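Local coordinates for protein FOKI restriction endonuclease (Planomicrobium okeanokoites, PDB 2FOK) that recognises a specific DNA sequence through its recognition domain and, as a type IIS restriction endonuclease, hydrolyses the DNA with a separate metal-dependent cleavage domain, at residues Ile65-Glu70 with Ser126-Ile131; Arg6-Val11 with Phe110-His115. One frame throughout, in Å; residues are numbered along the deposited sequence.

Interaction 1 of 2, residues Ile65-Glu70 with Ser126-Ile131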
ATOM      1  N   ILE A  65      -4.817 -12.333 -30.144  1.00 27.47           N
ATOM      2  CA  ILE A  65      -5.355 -12.319 -28.802  1.00 30.55           C
ATOM      3  C   ILE A  65      -4.446 -13.279 -28.040  1.00 30.10           C
ATOM      4  O   ILE A  65      -4.125 -14.359 -28.540  1.00 35.01           O
ATOM      5  CB  ILE A  65      -6.833 -12.796 -28.782  1.00 30.15           C
ATOM      6  CG1 ILE A  65      -7.304 -12.995 -27.333  1.00 29.38           C
ATOM      7  CG2 ILE A  65      -6.989 -14.076 -29.599  1.00 31.55           C
ATOM      8  CD1 ILE A  65      -8.764 -12.631 -27.097  1.00 22.15           C
ATOM      9  N   TYR A  66      -3.992 -12.867 -26.859  1.00 29.22           N
ATOM     10  CA  TYR A  66      -3.100 -13.701 -26.050  1.00 25.42           C
ATOM     11  C   TYR A  66      -3.683 -13.889 -24.656  1.00 24.89           C
ATOM     12  O   TYR A  66      -4.245 -12.958 -24.088  1.00 23.08           O
ATOM     13  CB  TYR A  66      -1.707 -13.054 -25.917  1.00 27.89           C
ATOM     14  CG  TYR A  66      -1.009 -12.670 -27.215  1.00 25.54           C
ATOM     15  CD1 TYR A  66      -0.794 -13.603 -28.231  1.00 28.79           C
ATOM     16  CD2 TYR A  66      -0.531 -11.377 -27.410  1.00 26.53           C
ATOM     17  CE1 TYR A  66      -0.117 -13.254 -29.413  1.00 22.48           C
ATOM     18  CE2 TYR A  66       0.146 -11.019 -28.586  1.00 25.59           C
ATOM     19  CZ  TYR A  66       0.347 -11.961 -29.578  1.00 23.31           C
ATOM     20  OH  TYR A  66       1.003 -11.601 -30.736  1.00 24.24           O
ATOM     21  N   THR A  67      -3.551 -15.092 -24.104  1.00 26.73           N
ATOM     22  CA  THR A  67      -4.058 -15.367 -22.762  1.00 29.04           C
ATOM     23  C   THR A  67      -2.992 -14.947 -21.772  1.00 29.55           C
ATOM     24  O   THR A  67      -1.826 -14.773 -22.134  1.00 30.19           O
ATOM     25  CB  THR A  67      -4.339 -16.866 -22.530  1.00 27.14           C
ATOM     26  OG1 THR A  67      -3.104 -17.586 -22.537  1.00 35.95           O
ATOM     27  CG2 THR A  67      -5.254 -17.424 -23.604  1.00 32.64           C
ATOM     28  N   TYR A  68      -3.387 -14.795 -20.517  1.00 30.57           N
ATOM     29  CA  TYR A  68      -2.451 -14.392 -19.478  1.00 29.70           C
ATOM     30  C   TYR A  68      -1.207 -15.274 -19.495  1.00 30.02           C
ATOM     31  O   TYR A  68      -0.085 -14.773 -19.521  1.00 29.39           O
ATOM     32  CB  TYR A  68      -3.119 -14.481 -18.105  1.00 31.85           C
ATOM     33  CG  TYR A  68      -2.632 -13.441 -17.123  1.00 29.99           C
ATOM     34  CD1 TYR A  68      -1.393 -13.578 -16.486  1.00 29.37           C
ATOM     35  CD2 TYR A  68      -3.410 -12.323 -16.825  1.00 28.88           C
ATOM     36  CE1 TYR A  68      -0.940 -12.619 -15.572  1.00 32.19           C
ATOM     37  CE2 TYR A  68      -2.971 -11.360 -15.917  1.00 33.29           C
ATOM     38  CZ  TYR A  68      -1.735 -11.514 -15.295  1.00 31.24           C
ATOM     39  OH  TYR A  68      -1.304 -10.561 -14.407  1.00 32.80           O
ATOM     40  N   LYS A  69      -1.417 -16.590 -19.494  1.00 30.07           N
ATOM     41  CA  LYS A  69      -0.320 -17.547 -19.500  1.00 25.32           C
ATOM     42  C   LYS A  69       0.643 -17.357 -20.667  1.00 25.38           C
ATOM     43  O   LYS A  69       1.846 -17.207 -20.469  1.00 26.80           O
ATOM     44  CB  LYS A  69      -0.868 -18.973 -19.509  1.00 24.73           C
ATOM     45  CG  LYS A  69       0.214 -20.024 -19.380  1.00 25.92           C
ATOM     46  CD  LYS A  69      -0.271 -21.269 -18.681  1.00 29.31           C
ATOM     47  CE  LYS A  69       0.888 -22.231 -18.433  1.00 26.80           C
ATOM     48  NZ  LYS A  69       2.220 -21.627 -18.765  1.00 31.56           N
ATOM     49  N   GLU A  70       0.119 -17.359 -21.884  1.00 27.81           N
ATOM     50  CA  GLU A  70       0.956 -17.188 -23.073  1.00 28.61           C
ATOM     51  C   GLU A  70       1.907 -15.984 -22.960  1.00 27.69           C
ATOM     52  O   GLU A  70       3.036 -16.025 -23.445  1.00 27.32           O
ATOM     53  CB  GLU A  70       0.068 -17.028 -24.317  1.00 28.82           C
ATOM     54  CG  GLU A  70      -0.536 -18.323 -24.841  1.00 29.48           C
ATOM     55  CD  GLU A  70      -1.889 -18.110 -25.507  1.00 35.89           C
ATOM     56  OE1 GLU A  70      -2.229 -16.951 -25.821  1.00 34.41           O
ATOM     57  OE2 GLU A  70      -2.619 -19.100 -25.720  1.00 35.24           O
ATOM     58  N   SER A 126     -12.100 -15.017 -20.447  1.00 34.27           N
ATOM     59  CA  SER A 126     -11.273 -15.553 -21.518  1.00 31.89           C
ATOM     60  C   SER A 126      -9.822 -15.442 -21.043  1.00 32.09           C
ATOM     61  O   SER A 126      -8.905 -16.025 -21.641  1.00 30.42           O
ATOM     62  CB  SER A 126     -11.487 -14.729 -22.790  1.00 30.73           C
ATOM     63  OG  SER A 126     -10.808 -15.299 -23.887  1.00 31.45           O
ATOM     64  N   ASP A 127      -9.634 -14.683 -19.959  1.00 30.37           N
ATOM     65  CA  ASP A 127      -8.319 -14.467 -19.357  1.00 29.52           C
ATOM     66  C   ASP A 127      -7.344 -14.040 -20.440  1.00 26.24           C
ATOM     67  O   ASP A 127      -6.182 -14.450 -20.434  1.00 22.61           O
ATOM     68  CB  ASP A 127      -7.831 -15.767 -18.705  1.00 31.70           C
ATOM     69  CG  ASP A 127      -6.858 -15.527 -17.569  1.00 31.57           C
ATOM     70  OD1 ASP A 127      -6.854 -14.413 -16.998  1.00 29.95           O
ATOM     71  OD2 ASP A 127      -6.094 -16.468 -17.250  1.00 34.01           O
ATOM     72  N   SER A 128      -7.824 -13.207 -21.361  1.00 24.62           N
ATOM     73  CA  SER A 128      -7.015 -12.755 -22.486  1.00 24.85           C
ATOM     74  C   SER A 128      -6.968 -11.245 -22.702  1.00 23.46           C
ATOM     75  O   SER A 128      -7.767 -10.500 -22.147  1.00 23.07           O
ATOM     76  CB  SER A 128      -7.526 -13.425 -23.766  1.00 24.02           C
ATOM     77  OG  SER A 128      -7.485 -14.832 -23.640  1.00 22.39           O
ATOM     78  N   PHE A 129      -6.016 -10.811 -23.524  1.00 24.17           N
ATOM     79  CA  PHE A 129      -5.846  -9.400 -23.849  1.00 24.26           C
ATOM     80  C   PHE A 129      -5.733  -9.192 -25.363  1.00 24.75           C
ATOM     81  O   PHE A 129      -5.359 -10.108 -26.112  1.00 19.68           O
ATOM     82  CB  PHE A 129      -4.558  -8.820 -23.231  1.00 25.30           C
ATOM     83  CG  PHE A 129      -4.428  -9.014 -21.744  1.00 23.26           C
ATOM     84  CD1 PHE A 129      -4.204 -10.273 -21.208  1.00 20.75           C
ATOM     85  CD2 PHE A 129      -4.457  -7.918 -20.888  1.00 25.16           C
ATOM     86  CE1 PHE A 129      -4.006 -10.447 -19.851  1.00 22.03           C
ATOM     87  CE2 PHE A 129      -4.258  -8.078 -19.521  1.00 21.87           C
ATOM     88  CZ  PHE A 129      -4.030  -9.349 -19.001  1.00 23.90           C
ATOM     89  N   VAL A 130      -6.050  -7.968 -25.790  1.00 22.15           N
ATOM     90  CA  VAL A 130      -5.924  -7.549 -27.180  1.00 20.87           C
ATOM     91  C   VAL A 130      -5.495  -6.081 -27.124  1.00 21.14           C
ATOM     92  O   VAL A 130      -5.679  -5.413 -26.117  1.00 24.99           O
ATOM     93  CB  VAL A 130      -7.255  -7.654 -27.980  1.00 20.64           C
ATOM     94  CG1 VAL A 130      -7.688  -9.112 -28.097  1.00 16.18           C
ATOM     95  CG2 VAL A 130      -8.333  -6.808 -27.316  1.00 19.04           C
ATOM     96  N   ILE A 131      -4.906  -5.591 -28.201  1.00 18.75           N
ATOM     97  CA  ILE A 131      -4.466  -4.211 -28.262  1.00 20.57           C
ATOM     98  C   ILE A 131      -5.717  -3.342 -28.415  1.00 22.10           C
ATOM     99  O   ILE A 131      -6.787  -3.855 -28.753  1.00 21.52           O
ATOM    100  CB  ILE A 131      -3.511  -4.017 -29.467  1.00 14.45           C
ATOM    101  CG1 ILE A 131      -2.677  -2.755 -29.290  1.00 18.62           C
ATOM    102  CG2 ILE A 131      -4.308  -3.972 -30.769  1.00 16.39           C
ATOM    103  CD1 ILE A 131      -1.537  -2.615 -30.315  1.00  9.68           C
TER
HETATM  104  O   HOH W   1      -4.079 -17.464 -18.726  1.00 34.80           O
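Tyr66 and Phe129 form an antiparallel hydrogen-bonded pair, and each satisfies the other's backbone. Phe129 N gives the shorter bond, 2.8 Å to Tyr66 O, while Tyr66 N reaches Phe129 O at 3.2 Å. Two residues further on, where segment 65-70 turns into helix 68-72, Tyr68 N still finds an acceptor across the contact, Asp127 O at 2.8 Å. The edge strand 66-67 thus completes a three-stranded antiparallel sheet with the hairpin 120-123/128-131, consistent with the wing of a winged helix-turn-helix fold. A G1 beta bulge at Asp127 and Ser128, both facing Ile123, opens the middle strand. Thr67 N-caps the helix in a capping box: Glu70 N donates to Thr67 OG1, and Thr67 N donates to Glu70 OE1 (2.9 Å), approaching from above the carboxylate plane. A water accepts from Lys69 N and donates to Asp127 OD2, whose carboxylate also holds Tyr122 OH and Arg6. With OG beside its backbone N (chi1 -58°), Ser128 donates to Ser126 O at 2.7 Å. On the other face, Tyr68 CD2 lies 3.6 Å from Phe129 CE1, near the plane of the Phe129 ring, and the two rings meet obliquely at 54°.

Interaction 2 of 2, residues Arg6-Val11 with Phe110-His115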
ATOM      1  N   ARG A   6      -7.438 -11.841 -11.149  1.00 17.47           N
ATOM      2  CA  ARG A   6      -6.247 -11.059 -11.440  1.00 18.99           C
ATOM      3  C   ARG A   6      -6.280  -9.773 -10.623  1.00 20.14           C
ATOM      4  O   ARG A   6      -7.242  -9.512  -9.896  1.00 23.30           O
ATOM      5  CB  ARG A   6      -6.184 -10.732 -12.939  1.00 17.22           C
ATOM      6  CG  ARG A   6      -6.206 -11.948 -13.864  1.00 12.66           C
ATOM      7  CD  ARG A   6      -4.980 -12.842 -13.602  1.00 21.94           C
ATOM      8  NE  ARG A   6      -5.008 -14.079 -14.384  1.00 22.65           N
ATOM      9  CZ  ARG A   6      -4.096 -15.042 -14.303  1.00 22.14           C
ATOM     10  NH1 ARG A   6      -3.074 -14.916 -13.471  1.00 16.23           N
ATOM     11  NH2 ARG A   6      -4.212 -16.133 -15.055  1.00 22.26           N
ATOM     12  N   THR A   7      -5.220  -8.983 -10.752  1.00 21.39           N
ATOM     13  CA  THR A   7      -5.074  -7.722 -10.040  1.00 21.78           C
ATOM     14  C   THR A   7      -4.406  -6.740 -10.996  1.00 24.18           C
ATOM     15  O   THR A   7      -3.339  -7.039 -11.525  1.00 22.59           O
ATOM     16  CB  THR A   7      -4.175  -7.910  -8.795  1.00 23.84           C
ATOM     17  OG1 THR A   7      -4.827  -8.789  -7.865  1.00 24.91           O
ATOM     18  CG2 THR A   7      -3.891  -6.570  -8.125  1.00 21.90           C
ATOM     19  N   PHE A   8      -5.031  -5.580 -11.222  1.00 24.77           N
ATOM     20  CA  PHE A   8      -4.486  -4.566 -12.138  1.00 21.93           C
ATOM     21  C   PHE A   8      -4.635  -3.153 -11.593  1.00 23.61           C
ATOM     22  O   PHE A   8      -5.245  -2.935 -10.549  1.00 26.31           O
ATOM     23  CB  PHE A   8      -5.218  -4.571 -13.491  1.00 19.40           C
ATOM     24  CG  PHE A   8      -5.252  -5.897 -14.182  1.00 17.16           C
ATOM     25  CD1 PHE A   8      -4.077  -6.518 -14.591  1.00 17.38           C
ATOM     26  CD2 PHE A   8      -6.473  -6.505 -14.468  1.00 12.77           C
ATOM     27  CE1 PHE A   8      -4.115  -7.734 -15.280  1.00 21.50           C
ATOM     28  CE2 PHE A   8      -6.530  -7.711 -15.151  1.00 20.00           C
ATOM     29  CZ  PHE A   8      -5.349  -8.333 -15.562  1.00 20.61           C
ATOM     30  N   GLY A   9      -4.093  -2.196 -12.343  1.00 24.65           N
ATOM     31  CA  GLY A   9      -4.200  -0.791 -11.983  1.00 23.19           C
ATOM     32  C   GLY A   9      -3.104  -0.261 -11.095  1.00 24.57           C
ATOM     33  O   GLY A   9      -3.081   0.931 -10.785  1.00 25.20           O
ATOM     34  N   TRP A  10      -2.182  -1.136 -10.703  1.00 24.68           N
ATOM     35  CA  TRP A  10      -1.106  -0.754  -9.798  1.00 22.21           C
ATOM     36  C   TRP A  10       0.205  -1.485 -10.087  1.00 24.42           C
ATOM     37  O   TRP A  10       0.268  -2.720 -10.078  1.00 22.25           O
ATOM     38  CB  TRP A  10      -1.542  -1.037  -8.363  1.00 15.66           C
ATOM     39  CG  TRP A  10      -2.899  -0.488  -8.017  1.00 13.97           C
ATOM     40  CD1 TRP A  10      -4.100  -1.147  -8.084  1.00 15.95           C
ATOM     41  CD2 TRP A  10      -3.194   0.833  -7.562  1.00 13.11           C
ATOM     42  NE1 TRP A  10      -5.119  -0.312  -7.702  1.00 12.19           N
ATOM     43  CE2 TRP A  10      -4.592   0.911  -7.378  1.00  8.22           C
ATOM     44  CE3 TRP A  10      -2.412   1.968  -7.292  1.00 14.65           C
ATOM     45  CZ2 TRP A  10      -5.229   2.078  -6.937  1.00 14.90           C
ATOM     46  CZ3 TRP A  10      -3.048   3.130  -6.850  1.00 14.13           C
ATOM     47  CH2 TRP A  10      -4.444   3.175  -6.677  1.00 13.11           C
ATOM     48  N   VAL A  11       1.254  -0.711 -10.330  1.00 26.09           N
ATOM     49  CA  VAL A  11       2.568  -1.272 -10.620  1.00 29.12           C
ATOM     50  C   VAL A  11       3.557  -0.762  -9.569  1.00 28.55           C
ATOM     51  O   VAL A  11       3.541   0.413  -9.218  1.00 27.96           O
ATOM     52  CB  VAL A  11       3.033  -0.877 -12.051  1.00 29.39           C
ATOM     53  CG1 VAL A  11       3.779  -2.036 -12.688  1.00 26.21           C
ATOM     54  CG2 VAL A  11       1.823  -0.499 -12.916  1.00 24.97           C
ATOM     55  N   PHE A 110       5.019  -5.291 -16.541  1.00 22.74           N
ATOM     56  CA  PHE A 110       4.874  -4.730 -17.878  1.00 25.16           C
ATOM     57  C   PHE A 110       3.466  -4.968 -18.424  1.00 25.82           C
ATOM     58  O   PHE A 110       2.918  -4.125 -19.124  1.00 28.52           O
ATOM     59  CB  PHE A 110       5.904  -5.365 -18.822  1.00 29.30           C
ATOM     60  CG  PHE A 110       7.228  -4.652 -18.851  1.00 29.28           C
ATOM     61  CD1 PHE A 110       7.316  -3.335 -19.294  1.00 28.81           C
ATOM     62  CD2 PHE A 110       8.386  -5.293 -18.427  1.00 27.27           C
ATOM     63  CE1 PHE A 110       8.541  -2.668 -19.316  1.00 31.98           C
ATOM     64  CE2 PHE A 110       9.606  -4.638 -18.445  1.00 29.07           C
ATOM     65  CZ  PHE A 110       9.685  -3.318 -18.892  1.00 26.51           C
ATOM     66  N   LEU A 111       2.891  -6.125 -18.123  1.00 24.32           N
ATOM     67  CA  LEU A 111       1.534  -6.426 -18.580  1.00 27.45           C
ATOM     68  C   LEU A 111       0.572  -5.484 -17.845  1.00 29.09           C
ATOM     69  O   LEU A 111      -0.313  -4.866 -18.447  1.00 31.38           O
ATOM     70  CB  LEU A 111       1.186  -7.892 -18.271  1.00 22.25           C
ATOM     71  CG  LEU A 111      -0.208  -8.411 -18.653  1.00 24.63           C
ATOM     72  CD1 LEU A 111      -0.079  -9.640 -19.517  1.00 26.85           C
ATOM     73  CD2 LEU A 111      -1.004  -8.734 -17.409  1.00 26.84           C
ATOM     74  N   ARG A 112       0.773  -5.377 -16.533  1.00 29.52           N
ATOM     75  CA  ARG A 112      -0.041  -4.532 -15.668  1.00 29.04           C
ATOM     76  C   ARG A 112       0.086  -3.071 -16.073  1.00 25.55           C
ATOM     77  O   ARG A 112      -0.883  -2.314 -16.005  1.00 28.01           O
ATOM     78  CB  ARG A 112       0.381  -4.727 -14.203  1.00 29.92           C
ATOM     79  CG  ARG A 112      -0.123  -6.043 -13.603  1.00 33.15           C
ATOM     80  CD  ARG A 112       0.492  -6.361 -12.242  1.00 35.34           C
ATOM     81  NE  ARG A 112      -0.078  -5.531 -11.183  1.00 38.21           N
ATOM     82  CZ  ARG A 112      -0.347  -5.948  -9.947  1.00 41.08           C
ATOM     83  NH1 ARG A 112      -0.100  -7.203  -9.580  1.00 38.37           N
ATOM     84  NH2 ARG A 112      -0.869  -5.099  -9.071  1.00 37.27           N
ATOM     85  N   TRP A 113       1.283  -2.689 -16.507  1.00 23.76           N
ATOM     86  CA  TRP A 113       1.562  -1.329 -16.946  1.00 18.71           C
ATOM     87  C   TRP A 113       0.850  -1.011 -18.283  1.00 19.64           C
ATOM     88  O   TRP A 113       0.150  -0.012 -18.398  1.00 21.56           O
ATOM     89  CB  TRP A 113       3.077  -1.169 -17.073  1.00 18.67           C
ATOM     90  CG  TRP A 113       3.588   0.228 -17.245  1.00 16.07           C
ATOM     91  CD1 TRP A 113       2.875   1.389 -17.174  1.00 16.85           C
ATOM     92  CD2 TRP A 113       4.945   0.603 -17.547  1.00 19.25           C
ATOM     93  NE1 TRP A 113       3.707   2.473 -17.415  1.00 21.78           N
ATOM     94  CE2 TRP A 113       4.980   2.013 -17.645  1.00 16.78           C
ATOM     95  CE3 TRP A 113       6.135  -0.121 -17.746  1.00 20.11           C
ATOM     96  CZ2 TRP A 113       6.159   2.714 -17.931  1.00 20.43           C
ATOM     97  CZ3 TRP A 113       7.310   0.578 -18.031  1.00 11.50           C
ATOM     98  CH2 TRP A 113       7.311   1.979 -18.120  1.00 16.62           C
ATOM     99  N   ALA A 114       1.011  -1.870 -19.283  1.00 22.40           N
ATOM    100  CA  ALA A 114       0.370  -1.661 -20.586  1.00 20.69           C
ATOM    101  C   ALA A 114      -1.139  -1.565 -20.420  1.00 20.61           C
ATOM    102  O   ALA A 114      -1.793  -0.711 -21.009  1.00 24.53           O
ATOM    103  CB  ALA A 114       0.709  -2.799 -21.517  1.00 14.23           C
ATOM    104  N   HIS A 115      -1.680  -2.455 -19.602  1.00 20.73           N
ATOM    105  CA  HIS A 115      -3.101  -2.493 -19.338  1.00 16.25           C
ATOM    106  C   HIS A 115      -3.578  -1.246 -18.591  1.00 19.83           C
ATOM    107  O   HIS A 115      -4.632  -0.695 -18.912  1.00 20.90           O
ATOM    108  CB  HIS A 115      -3.427  -3.759 -18.542  1.00 15.34           C
ATOM    109  CG  HIS A 115      -4.830  -3.802 -18.033  1.00 15.42           C
ATOM    110  ND1 HIS A 115      -5.199  -3.247 -16.827  1.00 15.81           N
ATOM    111  CD2 HIS A 115      -5.963  -4.297 -18.586  1.00 15.12           C
ATOM    112  CE1 HIS A 115      -6.501  -3.396 -16.657  1.00 17.45           C
ATOM    113  NE2 HIS A 115      -6.989  -4.030 -17.711  1.00 21.08           N
TER
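Trp10 O receives two N-H groups from one guanidinium, Arg112 NH2 at 2.8 Å and Arg112 NE at 3.0 Å. Both bonds are weak and bent, but together they bring the carbonyl to the guanidinium edge and restrict rotation of the group. The arrangement fixes an irregular N-terminal segment along helix 104-116 of the first recognition subdomain, a member of the helix-turn-helix clan. Arg112 gets there by a bend in its chain at CG-CD (chi3 75°), which turns the guanidinium back over the peptides of the loop. Thr7 O lies 3.5 Å above the centre of the guanidinium plane, and the carbonyl dipole there would probably favour the positive charge. Beside it, Thr7 CG2 packs on Arg112 NH2, while Thr7 OG1 turns to Arg307. One helical turn on from Leu111, His115 meets the Phe8 ring obliquely, the centroids 4.3 Å apart and the planes inclined at 34°. The CB of Phe8 is 3.6 Å from His115 ND1. Arg112 CG and Leu111 CD2 approach the edge of the same phenyl ring, and Tyr122 and Tyr292 add further aromatic packing around the pair. At the end of segment 6-11, Val11 places CG2 4.1 Å from Trp113 CA, against the helix backbone.

Interactions 1 and 2 lie with their centres about 13 Å apart in the first recognition subdomain, and their segments alternate along the chain: 6-11, 65-70, 110-115, then 126-131. Helix 104-116, used by interaction 2, is followed, after a short connection, by strand 120-123, which pairs with strand 128-131 in the sheet used by interaction 1. The two also touch directly. Arg6 NH2 forms a 2.9 Å salt bridge with Asp127 OD2, and Arg6 also makes a cation-pi contact with Tyr68, while Leu111 CD2 packs against Phe129 CZ. The N-terminal segment, the helix and the small sheet are therefore packed together in the DNA-recognition part of the enzyme.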